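Local structure of LSM2-LSM8 complex subunit lsm8 (Schizosaccharomyces pombe, 6PPN) at residues I14-R19 and N64-G69. The protein forms part of the nuclear LSM2-LSM8 complex, which binds U6 snRNA ending in a cyclic 2',3' phosphate and takes part in spliceosome assembly. Residues are numbered along the deposited sequence; the frame is centred on the assembly and turned at random.
Sequences ITNDGR and NVAMVG
With CG of Met-67 beside its backbone N and the chain bent at the CG-SD bond (chi3 -95°), CE swings across to Ile-14, meeting CB at 3.9 Å; the two side chains run alongside each other on the same face of the sheet. Asn-64, whose CG is anti to the backbone N (chi1 -179°), reaches the turn instead: its OD1 approaches CB of Thr-15, while its ND2 lies 3.6 Å from CB of Asn-16.

The backbone evidence is a shift of register by one residue. Ile-14 N donates to Met-67 O (2.9 Å), and Ile-14 O accepts from two successive amides, Ala-66 N at 2.9 Å and Met-67 N at 3.0 Å, both in its carbonyl plane. Ala-66 is the extra residue, with psi -51° departing from extended values, and its CB packs against Ile-14 O. Beyond it, Asn-16 N donates to Asn-64 O at 2.7 Å, the donor tilted from the carbonyl plane.

Thr-15 to Gly-18 form a type I turn, closed by Gly-18 N donating to Thr-15 O; just past it, Arg-19 N donates to Thr-15 OG1. One water bridges the turn to the other segment, 3.0 Å from both Asp-17 OD2 and Asn-64 OD1. Asp-17 and Arg-19 also form salt bridges with a neighbouring subunit, while Met-67 to Gly-69 pair with a strand of a different one, extending the sheet across the interface.

Two bonds converging on Ile-14 O from Ala-66 and Met-67 define a classic beta bulge, here joining strands 10-15 and 65-71 in the strongly bent antiparallel sheet of the Sm fold.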
ATOM      1  N   ILE H  14     -15.837  -4.099  -2.137  1.00 36.50           N
ATOM      2  CA  ILE H  14     -15.330  -3.792  -0.809  1.00 35.01           C
ATOM      3  C   ILE H  14     -13.969  -3.149  -1.003  1.00 31.69           C
ATOM      4  O   ILE H  14     -13.075  -3.764  -1.607  1.00 35.01           O
ATOM      5  CB  ILE H  14     -15.191  -5.040   0.066  1.00 39.89           C
ATOM      6  CG1 ILE H  14     -16.474  -5.846   0.032  1.00 37.31           C
ATOM      7  CG2 ILE H  14     -14.870  -4.618   1.479  1.00 29.79           C
ATOM      8  CD1 ILE H  14     -17.475  -5.246   0.825  1.00 37.63           C
ATOM      9  N   THR H  15     -13.800  -1.941  -0.475  1.00 38.03           N
ATOM     10  CA  THR H  15     -12.570  -1.186  -0.642  1.00 35.99           C
ATOM     11  C   THR H  15     -11.681  -1.328   0.584  1.00 35.29           C
ATOM     12  O   THR H  15     -12.083  -1.865   1.628  1.00 34.41           O
ATOM     13  CB  THR H  15     -12.894   0.282  -0.894  1.00 32.13           C
ATOM     14  OG1 THR H  15     -13.649   0.771   0.194  1.00 35.97           O
ATOM     15  CG2 THR H  15     -13.759   0.422  -2.086  1.00 35.56           C
ATOM     16  N   ASN H  16     -10.439  -0.843   0.446  1.00 33.11           N
ATOM     17  CA  ASN H  16      -9.475  -1.019   1.527  1.00 33.64           C
ATOM     18  C   ASN H  16      -9.850  -0.236   2.773  1.00 36.50           C
ATOM     19  O   ASN H  16      -9.377  -0.584   3.863  1.00 39.49           O
ATOM     20  CB  ASN H  16      -8.068  -0.628   1.068  1.00 37.79           C
ATOM     21  CG  ASN H  16      -7.477  -1.637   0.082  1.00 42.46           C
ATOM     22  OD1 ASN H  16      -8.144  -2.601  -0.322  1.00 47.06           O
ATOM     23  ND2 ASN H  16      -6.215  -1.443  -0.276  1.00 40.60           N
ATOM     24  N   ASP H  17     -10.662   0.819   2.649  1.00 39.85           N
ATOM     25  CA  ASP H  17     -11.128   1.559   3.814  1.00 38.73           C
ATOM     26  C   ASP H  17     -12.438   1.006   4.351  1.00 50.32           C
ATOM     27  O   ASP H  17     -13.065   1.647   5.201  1.00 50.21           O
ATOM     28  CB  ASP H  17     -11.276   3.056   3.498  1.00 36.06           C
ATOM     29  CG  ASP H  17     -12.081   3.319   2.230  1.00 47.91           C
ATOM     30  OD1 ASP H  17     -12.659   2.361   1.679  1.00 57.49           O
ATOM     31  OD2 ASP H  17     -12.156   4.493   1.784  1.00 52.99           O
ATOM     32  N   GLY H  18     -12.843  -0.188   3.917  1.00 47.90           N
ATOM     33  CA  GLY H  18     -13.993  -0.851   4.513  1.00 42.23           C
ATOM     34  C   GLY H  18     -15.331  -0.464   3.926  1.00 44.83           C
ATOM     35  O   GLY H  18     -16.365  -0.910   4.431  1.00 52.26           O
ATOM     36  N   ARG H  19     -15.359   0.315   2.857  1.00 40.30           N
ATOM     37  CA  ARG H  19     -16.645   0.773   2.366  1.00 39.72           C
ATOM     38  C   ARG H  19     -17.227  -0.267   1.420  1.00 44.13           C
ATOM     39  O   ARG H  19     -16.513  -1.091   0.860  1.00 41.74           O
ATOM     40  CB  ARG H  19     -16.523   2.123   1.641  1.00 33.76           C
ATOM     41  CG  ARG H  19     -16.462   3.309   2.563  1.00 52.42           C
ATOM     42  CD  ARG H  19     -15.275   4.203   2.335  1.00 72.36           C
ATOM     43  NE  ARG H  19     -15.445   5.244   1.322  1.00 78.79           N
ATOM     44  CZ  ARG H  19     -15.097   6.519   1.508  1.00 81.26           C
ATOM     45  NH1 ARG H  19     -15.263   7.404   0.540  1.00 84.79           N
ATOM     46  NH2 ARG H  19     -14.599   6.917   2.675  1.00 78.86           N
ATOM     47  N   ASN H  64      -7.170   0.507  -4.282  1.00 33.57           N
ATOM     48  CA  ASN H  64      -8.054   0.667  -3.139  1.00 37.91           C
ATOM     49  C   ASN H  64      -9.137  -0.401  -3.126  1.00 39.62           C
ATOM     50  O   ASN H  64      -9.962  -0.439  -2.208  1.00 41.64           O
ATOM     51  CB  ASN H  64      -8.623   2.098  -3.156  1.00 34.60           C
ATOM     52  CG  ASN H  64      -9.563   2.396  -1.978  1.00 47.30           C
ATOM     53  OD1 ASN H  64     -10.730   2.725  -2.195  1.00 54.85           O
ATOM     54  ND2 ASN H  64      -9.062   2.304  -0.740  1.00 51.01           N
ATOM     55  N   VAL H  65      -9.098  -1.314  -4.090  1.00 35.69           N
ATOM     56  CA  VAL H  65     -10.101  -2.364  -4.243  1.00 33.41           C
ATOM     57  C   VAL H  65      -9.615  -3.626  -3.550  1.00 32.35           C
ATOM     58  O   VAL H  65      -8.536  -4.146  -3.861  1.00 43.11           O
ATOM     59  CB  VAL H  65     -10.379  -2.645  -5.725  1.00 38.37           C
ATOM     60  CG1 VAL H  65     -11.266  -3.893  -5.860  1.00 33.95           C
ATOM     61  CG2 VAL H  65     -11.056  -1.442  -6.350  1.00 33.68           C
ATOM     62  N   ALA H  66     -10.407  -4.124  -2.607  1.00 34.14           N
ATOM     63  CA  ALA H  66     -10.116  -5.405  -1.971  1.00 33.54           C
ATOM     64  C   ALA H  66     -10.860  -6.548  -2.636  1.00 32.49           C
ATOM     65  O   ALA H  66     -10.264  -7.577  -2.981  1.00 33.06           O
ATOM     66  CB  ALA H  66     -10.481  -5.355  -0.471  1.00 28.86           C
ATOM     67  N   MET H  67     -12.160  -6.408  -2.814  1.00 34.30           N
ATOM     68  CA  MET H  67     -12.947  -7.516  -3.343  1.00 34.50           C
ATOM     69  C   MET H  67     -13.975  -6.957  -4.278  1.00 35.60           C
ATOM     70  O   MET H  67     -14.483  -5.866  -4.031  1.00 33.90           O
ATOM     71  CB  MET H  67     -13.722  -8.267  -2.258  1.00 40.40           C
ATOM     72  CG  MET H  67     -12.878  -9.122  -1.367  1.00 51.52           C
ATOM     73  SD  MET H  67     -13.977  -9.658  -0.060  1.00 50.86           S
ATOM     74  CE  MET H  67     -13.635  -8.419   1.193  1.00 42.57           C
ATOM     75  N   VAL H  68     -14.330  -7.735  -5.300  1.00 33.18           N
ATOM     76  CA  VAL H  68     -15.475  -7.446  -6.170  1.00 33.26           C
ATOM     77  C   VAL H  68     -16.374  -8.683  -6.189  1.00 39.76           C
ATOM     78  O   VAL H  68     -15.971  -9.736  -6.691  1.00 39.71           O
ATOM     79  CB  VAL H  68     -15.043  -7.075  -7.599  1.00 34.51           C
ATOM     80  CG1 VAL H  68     -16.267  -6.733  -8.438  1.00 30.53           C
ATOM     81  CG2 VAL H  68     -14.037  -5.902  -7.592  1.00 28.47           C
ATOM     82  N   GLY H  69     -17.574  -8.573  -5.637  1.00 37.94           N
ATOM     83  CA  GLY H  69     -18.510  -9.685  -5.580  1.00 35.51           C
ATOM     84  C   GLY H  69     -19.620  -9.487  -6.598  1.00 42.56           C
ATOM     85  O   GLY H  69     -20.049  -8.369  -6.834  1.00 39.65           O
TER
HETATM   86  O   HOH W   1     -13.096   4.068  -1.003  1.00 43.80           O